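Local coordinates for protein agarase (Pseudoalteromonas fuliginea, PDB 6XJ9) that probably hydrolyses the glycosidic linkages of agarose as a family 50 glycoside hydrolase from a marine bacterium, at residues L245-Q250 against T740-I745; G375-Y380 against N401-Y406. All blocks are in the same frame, centred on the assembly; numbering follows the deposited sequence.

Contact 1 (L245-Q250 against T740-I745)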
# COMPACT_ATOMS: atom_id res chain seq x y z
N LEU A 245 -15.81 -13.64 -12.11
CA LEU A 245 -15.89 -15.06 -11.77
C LEU A 245 -14.55 -15.50 -11.21
O LEU A 245 -14.47 -16.23 -10.22
CB LEU A 245 -16.27 -15.88 -13.01
CG LEU A 245 -17.41 -15.37 -13.88
CD1 LEU A 245 -17.72 -16.37 -14.99
CD2 LEU A 245 -18.66 -15.08 -13.07
N SER A 246 -13.49 -15.05 -11.89
CA SER A 246 -12.10 -15.18 -11.48
C SER A 246 -11.92 -14.70 -10.03
O SER A 246 -11.36 -15.41 -9.20
CB SER A 246 -11.25 -14.38 -12.44
OG SER A 246 -9.88 -14.51 -12.15
N ASP A 247 -12.41 -13.48 -9.74
CA ASP A 247 -12.31 -12.89 -8.42
C ASP A 247 -12.92 -13.83 -7.37
O ASP A 247 -12.30 -14.09 -6.35
CB ASP A 247 -12.98 -11.51 -8.35
CG ASP A 247 -12.29 -10.39 -9.13
OD1 ASP A 247 -11.09 -10.51 -9.42
OD2 ASP A 247 -12.98 -9.42 -9.47
N LYS A 248 -14.13 -14.32 -7.64
CA LYS A 248 -14.90 -15.14 -6.71
C LYS A 248 -14.16 -16.43 -6.35
O LYS A 248 -14.05 -16.77 -5.17
CB LYS A 248 -16.28 -15.45 -7.30
CG LYS A 248 -17.13 -16.43 -6.51
CD LYS A 248 -18.50 -16.60 -7.09
CE LYS A 248 -18.48 -17.40 -8.38
NZ LYS A 248 -19.84 -17.50 -8.96
N LYS A 249 -13.67 -17.14 -7.37
CA LYS A 249 -12.93 -18.38 -7.18
C LYS A 249 -11.76 -18.16 -6.22
O LYS A 249 -11.59 -18.91 -5.26
CB LYS A 249 -12.39 -18.91 -8.52
CG LYS A 249 -13.46 -19.30 -9.53
CD LYS A 249 -14.57 -20.15 -8.93
CE LYS A 249 -15.94 -19.87 -9.51
NZ LYS A 249 -16.99 -20.65 -8.81
N GLN A 250 -10.96 -17.13 -6.51
CA GLN A 250 -9.75 -16.80 -5.78
C GLN A 250 -10.07 -16.41 -4.34
O GLN A 250 -9.40 -16.85 -3.40
CB GLN A 250 -8.98 -15.71 -6.53
CG GLN A 250 -7.72 -15.23 -5.83
CD GLN A 250 -6.83 -16.36 -5.39
OE1 GLN A 250 -7.10 -17.54 -5.64
NE2 GLN A 250 -5.75 -16.02 -4.70
N THR A 740 -17.44 -3.17 -8.22
CA THR A 740 -17.34 -4.50 -8.83
C THR A 740 -17.08 -5.59 -7.77
O THR A 740 -16.65 -6.69 -8.11
CB THR A 740 -16.28 -4.55 -9.93
OG1 THR A 740 -15.03 -4.10 -9.41
CG2 THR A 740 -16.65 -3.76 -11.17
N ASP A 741 -17.36 -5.28 -6.49
CA ASP A 741 -17.27 -6.24 -5.40
C ASP A 741 -15.83 -6.70 -5.20
O ASP A 741 -15.58 -7.83 -4.76
CB ASP A 741 -18.28 -7.39 -5.55
CG ASP A 741 -18.41 -8.29 -4.32
OD1 ASP A 741 -18.86 -7.78 -3.27
OD2 ASP A 741 -18.09 -9.50 -4.42
N ARG A 742 -14.88 -5.79 -5.48
CA ARG A 742 -13.49 -6.06 -5.13
C ARG A 742 -13.13 -5.31 -3.86
O ARG A 742 -13.05 -4.08 -3.87
CB ARG A 742 -12.54 -5.64 -6.26
CG ARG A 742 -12.69 -6.44 -7.54
CD ARG A 742 -11.71 -6.02 -8.63
NE ARG A 742 -11.47 -7.14 -9.54
CZ ARG A 742 -10.57 -7.14 -10.53
NH1 ARG A 742 -9.86 -6.05 -10.76
NH2 ARG A 742 -10.42 -8.22 -11.28
N PRO A 743 -12.82 -6.02 -2.75
CA PRO A 743 -12.28 -5.38 -1.55
C PRO A 743 -11.02 -4.59 -1.89
O PRO A 743 -10.18 -5.04 -2.67
CB PRO A 743 -11.96 -6.57 -0.63
CG PRO A 743 -12.93 -7.64 -1.09
CD PRO A 743 -12.95 -7.48 -2.60
N TYR A 744 -10.92 -3.39 -1.31
CA TYR A 744 -9.71 -2.58 -1.35
C TYR A 744 -8.66 -3.25 -0.47
O TYR A 744 -8.80 -3.28 0.74
CB TYR A 744 -10.00 -1.16 -0.87
CG TYR A 744 -10.75 -0.29 -1.85
CD1 TYR A 744 -10.10 0.30 -2.93
CD2 TYR A 744 -12.11 -0.05 -1.71
CE1 TYR A 744 -10.78 1.09 -3.84
CE2 TYR A 744 -12.80 0.75 -2.61
CZ TYR A 744 -12.13 1.32 -3.68
OH TYR A 744 -12.81 2.12 -4.57
N ILE A 745 -7.63 -3.81 -1.12
CA ILE A 745 -6.72 -4.76 -0.51
C ILE A 745 -6.00 -4.13 0.68
O ILE A 745 -5.85 -4.78 1.72
CB ILE A 745 -5.74 -5.34 -1.56
CG1 ILE A 745 -6.37 -6.54 -2.28
CG2 ILE A 745 -4.41 -5.70 -0.93
CD1 ILE A 745 -5.56 -7.08 -3.46
O HOH W 1 -15.22 -9.13 -8.18

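Contact 2 (G375-Y380 against N401-Y406)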
# COMPACT_ATOMS: atom_id res chain seq x y z
N GLY A 375 -31.86 -6.21 -16.09
CA GLY A 375 -32.90 -5.20 -16.05
C GLY A 375 -33.63 -5.17 -14.71
O GLY A 375 -34.40 -4.25 -14.44
N LYS A 376 -33.39 -6.18 -13.87
CA LYS A 376 -34.06 -6.26 -12.58
C LYS A 376 -33.41 -5.29 -11.59
O LYS A 376 -33.98 -5.02 -10.53
CB LYS A 376 -34.09 -7.71 -12.08
CG LYS A 376 -32.75 -8.31 -11.69
CD LYS A 376 -32.86 -9.60 -10.88
CE LYS A 376 -33.34 -10.79 -11.69
NZ LYS A 376 -32.38 -11.16 -12.75
N HIS A 377 -32.25 -4.73 -11.96
CA HIS A 377 -31.53 -3.80 -11.09
C HIS A 377 -31.97 -2.36 -11.29
O HIS A 377 -31.42 -1.46 -10.66
CB HIS A 377 -30.02 -4.05 -11.16
CG HIS A 377 -29.72 -5.48 -10.91
ND1 HIS A 377 -30.06 -6.09 -9.72
CD2 HIS A 377 -29.22 -6.45 -11.71
CE1 HIS A 377 -29.74 -7.36 -9.77
NE2 HIS A 377 -29.23 -7.61 -10.99
N PHE A 378 -32.98 -2.13 -12.15
CA PHE A 378 -33.64 -0.83 -12.17
C PHE A 378 -34.48 -0.69 -10.90
O PHE A 378 -35.05 -1.66 -10.40
CB PHE A 378 -34.52 -0.65 -13.41
CG PHE A 378 -33.79 -0.30 -14.69
CD1 PHE A 378 -33.22 0.95 -14.87
CD2 PHE A 378 -33.70 -1.22 -15.73
CE1 PHE A 378 -32.55 1.27 -16.05
CE2 PHE A 378 -33.03 -0.90 -16.90
CZ PHE A 378 -32.45 0.33 -17.06
N GLY A 379 -34.54 0.54 -10.38
CA GLY A 379 -35.40 0.88 -9.26
C GLY A 379 -36.03 2.25 -9.49
O GLY A 379 -36.08 2.72 -10.63
N TYR A 380 -36.52 2.86 -8.41
CA TYR A 380 -37.13 4.17 -8.48
C TYR A 380 -36.96 4.90 -7.14
O TYR A 380 -37.05 4.29 -6.08
CB TYR A 380 -38.61 4.08 -8.87
CG TYR A 380 -39.15 5.43 -9.28
CD1 TYR A 380 -39.04 5.87 -10.59
CD2 TYR A 380 -39.71 6.28 -8.34
CE1 TYR A 380 -39.51 7.13 -10.96
CE2 TYR A 380 -40.17 7.54 -8.69
CZ TYR A 380 -40.07 7.96 -10.01
OH TYR A 380 -40.52 9.19 -10.37
N ASN A 401 -23.55 -6.23 -10.71
CA ASN A 401 -22.28 -6.94 -10.57
C ASN A 401 -22.43 -8.20 -9.72
O ASN A 401 -21.79 -9.21 -10.01
CB ASN A 401 -21.16 -6.01 -10.11
CG ASN A 401 -20.78 -5.03 -11.20
OD1 ASN A 401 -21.00 -5.29 -12.38
ND2 ASN A 401 -20.22 -3.90 -10.80
N LEU A 402 -23.27 -8.13 -8.68
CA LEU A 402 -23.50 -9.26 -7.79
C LEU A 402 -24.13 -10.41 -8.57
O LEU A 402 -23.79 -11.58 -8.34
CB LEU A 402 -24.42 -8.86 -6.64
CG LEU A 402 -23.83 -7.96 -5.55
CD1 LEU A 402 -24.82 -7.84 -4.40
CD2 LEU A 402 -22.50 -8.50 -5.04
N GLU A 403 -25.10 -10.08 -9.43
CA GLU A 403 -25.79 -11.10 -10.20
C GLU A 403 -24.85 -11.65 -11.27
O GLU A 403 -24.85 -12.86 -11.53
CB GLU A 403 -27.08 -10.55 -10.80
CG GLU A 403 -27.87 -11.63 -11.52
CD GLU A 403 -29.24 -11.18 -12.01
OE1 GLU A 403 -29.50 -9.96 -12.02
OE2 GLU A 403 -30.04 -12.06 -12.38
N ARG A 404 -24.04 -10.78 -11.87
CA ARG A 404 -23.04 -11.22 -12.84
C ARG A 404 -22.06 -12.17 -12.16
O ARG A 404 -21.64 -13.17 -12.74
CB ARG A 404 -22.31 -10.01 -13.45
CG ARG A 404 -23.08 -9.31 -14.56
CD ARG A 404 -22.21 -8.39 -15.40
NE ARG A 404 -22.25 -7.06 -14.83
CZ ARG A 404 -22.52 -5.92 -15.47
NH1 ARG A 404 -22.74 -5.88 -16.77
NH2 ARG A 404 -22.54 -4.80 -14.76
N LYS A 405 -21.72 -11.87 -10.90
CA LYS A 405 -20.62 -12.53 -10.21
C LYS A 405 -21.10 -13.83 -9.57
O LYS A 405 -20.37 -14.82 -9.58
CB LYS A 405 -20.01 -11.61 -9.15
CG LYS A 405 -18.76 -12.13 -8.47
CD LYS A 405 -18.12 -11.05 -7.61
CE LYS A 405 -16.90 -11.50 -6.85
NZ LYS A 405 -16.30 -10.36 -6.11
N TYR A 406 -22.31 -13.80 -9.00
CA TYR A 406 -22.77 -14.83 -8.08
C TYR A 406 -24.09 -15.43 -8.57
O TYR A 406 -24.67 -16.28 -7.90
CB TYR A 406 -23.06 -14.22 -6.71
CG TYR A 406 -21.88 -13.66 -5.95
CD1 TYR A 406 -20.89 -14.48 -5.45
CD2 TYR A 406 -21.79 -12.30 -5.68
CE1 TYR A 406 -19.81 -13.97 -4.75
CE2 TYR A 406 -20.72 -11.77 -4.97
CZ TYR A 406 -19.73 -12.61 -4.49
OH TYR A 406 -18.67 -12.11 -3.79

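Contact 1 (L245-Q250 against T740-I745)
Asp247, on helix 242-252, faces Arg742 in the irregular segment that runs into helix 745-763, and their CA atoms, 7.7 Å apart, are the nearest CA pair of the two segments. The direct contact is one salt bridge. Arg742 reaches across with a chain extended from CG to NE and offers the side of its guanidinium: NE donates an almost straight bond (171°) to OD2 of Asp247 at 2.7 Å. The oxygen lies practically in the guanidinium plane, whereas NE meets it on the syn side but 31° out of the carboxylate plane. With the two planes turned 56° apart, the pairing is lopsided, and the second link, from NH2 of Arg742 to OD1 of Asp247 at 3.0 Å, is bent and weak. This side-on Asp-Arg salt bridge joins the helix that follows the β-rich region, which contains the agarase CBM-like domain, to the approach of the C-terminal helix, whose N-cap is Tyr744. With CG of Asp247 anti to its own carbonyl carbon, the carboxylate is set beside the arginine. OD2, already bonded to NE, also accepts from a water at 2.6 Å. That water donates in turn to the backbone O of Thr740, 2.8 Å away, adding a solvent-mediated link to the backbone two residues before Arg742. NH1 of Arg742 makes a weak hydrogen bond to the backbone O of Gly236.

Contact 2 (G375-Y380 against N401-Y406)
Glu403 receives two charged or polar donors from consecutive residues: NZ of Lys376 forms a salt bridge to its OE2 at 2.5 Å, and NE2 of His377 donates to its OE1 at 2.6 Å. The latter is a His-carboxylate hydrogen bond, linking the 3-10 turn that leads into edge strand 378-381 of a four-stranded antiparallel sheet to helix 397-406. The lysine uses the syn lone pair of OE2 and the histidine approaches OE1 on the anti side; each oxygen has its own main donor, although Lys376 NZ also comes within 3.2 Å of Glu403 OE1. The imidazole and carboxylate planes stand nearly perpendicular (89°), and the bond from His377 NE2 to OE1 is bent, 140° at the hydrogen, with OE1 tilted out of the ring plane. Glu403 reaches out with CG anti to its backbone N (chi1 -175°) and an extended chain, while Lys376 curls at chi3 and chi4 to bring its ammonium back to OE2. With an alanine in place of Glu403, NE2 of the buried His377 would probably lose its acceptor and the Lys376 ammonium this counter-charge. NZ of Lys376 also bonds the backbone O of Thr373. Beyond the polar groups, CG of Lys376 lies 3.6 Å above the plane of the His377 imidazole, displaced toward its rim.

How the contacts relate
From the N terminus, the chain passes through the β-rich region and helix 242-252, where contact 1 opens; it closes almost 500 residues later, just before the C-terminal helix 745-763. Contact 2 falls wholly within that long excursion and closes a short loop of its own, in which strands 378-381 and 392-395 lie between the 3-10 turn and helix 397-406. The two sites, with centres about 17 Å apart, meet through this helix: Lys405 NZ makes a 2.6 Å salt bridge to Asp741 OD2, Lys248 NZ hydrogen-bonds the backbone O of Lys405, and CD2 of Leu245 packs on the backbone O of Arg404. Helix 397-406 therefore connects the small antiparallel sheet with both segments of contact 1.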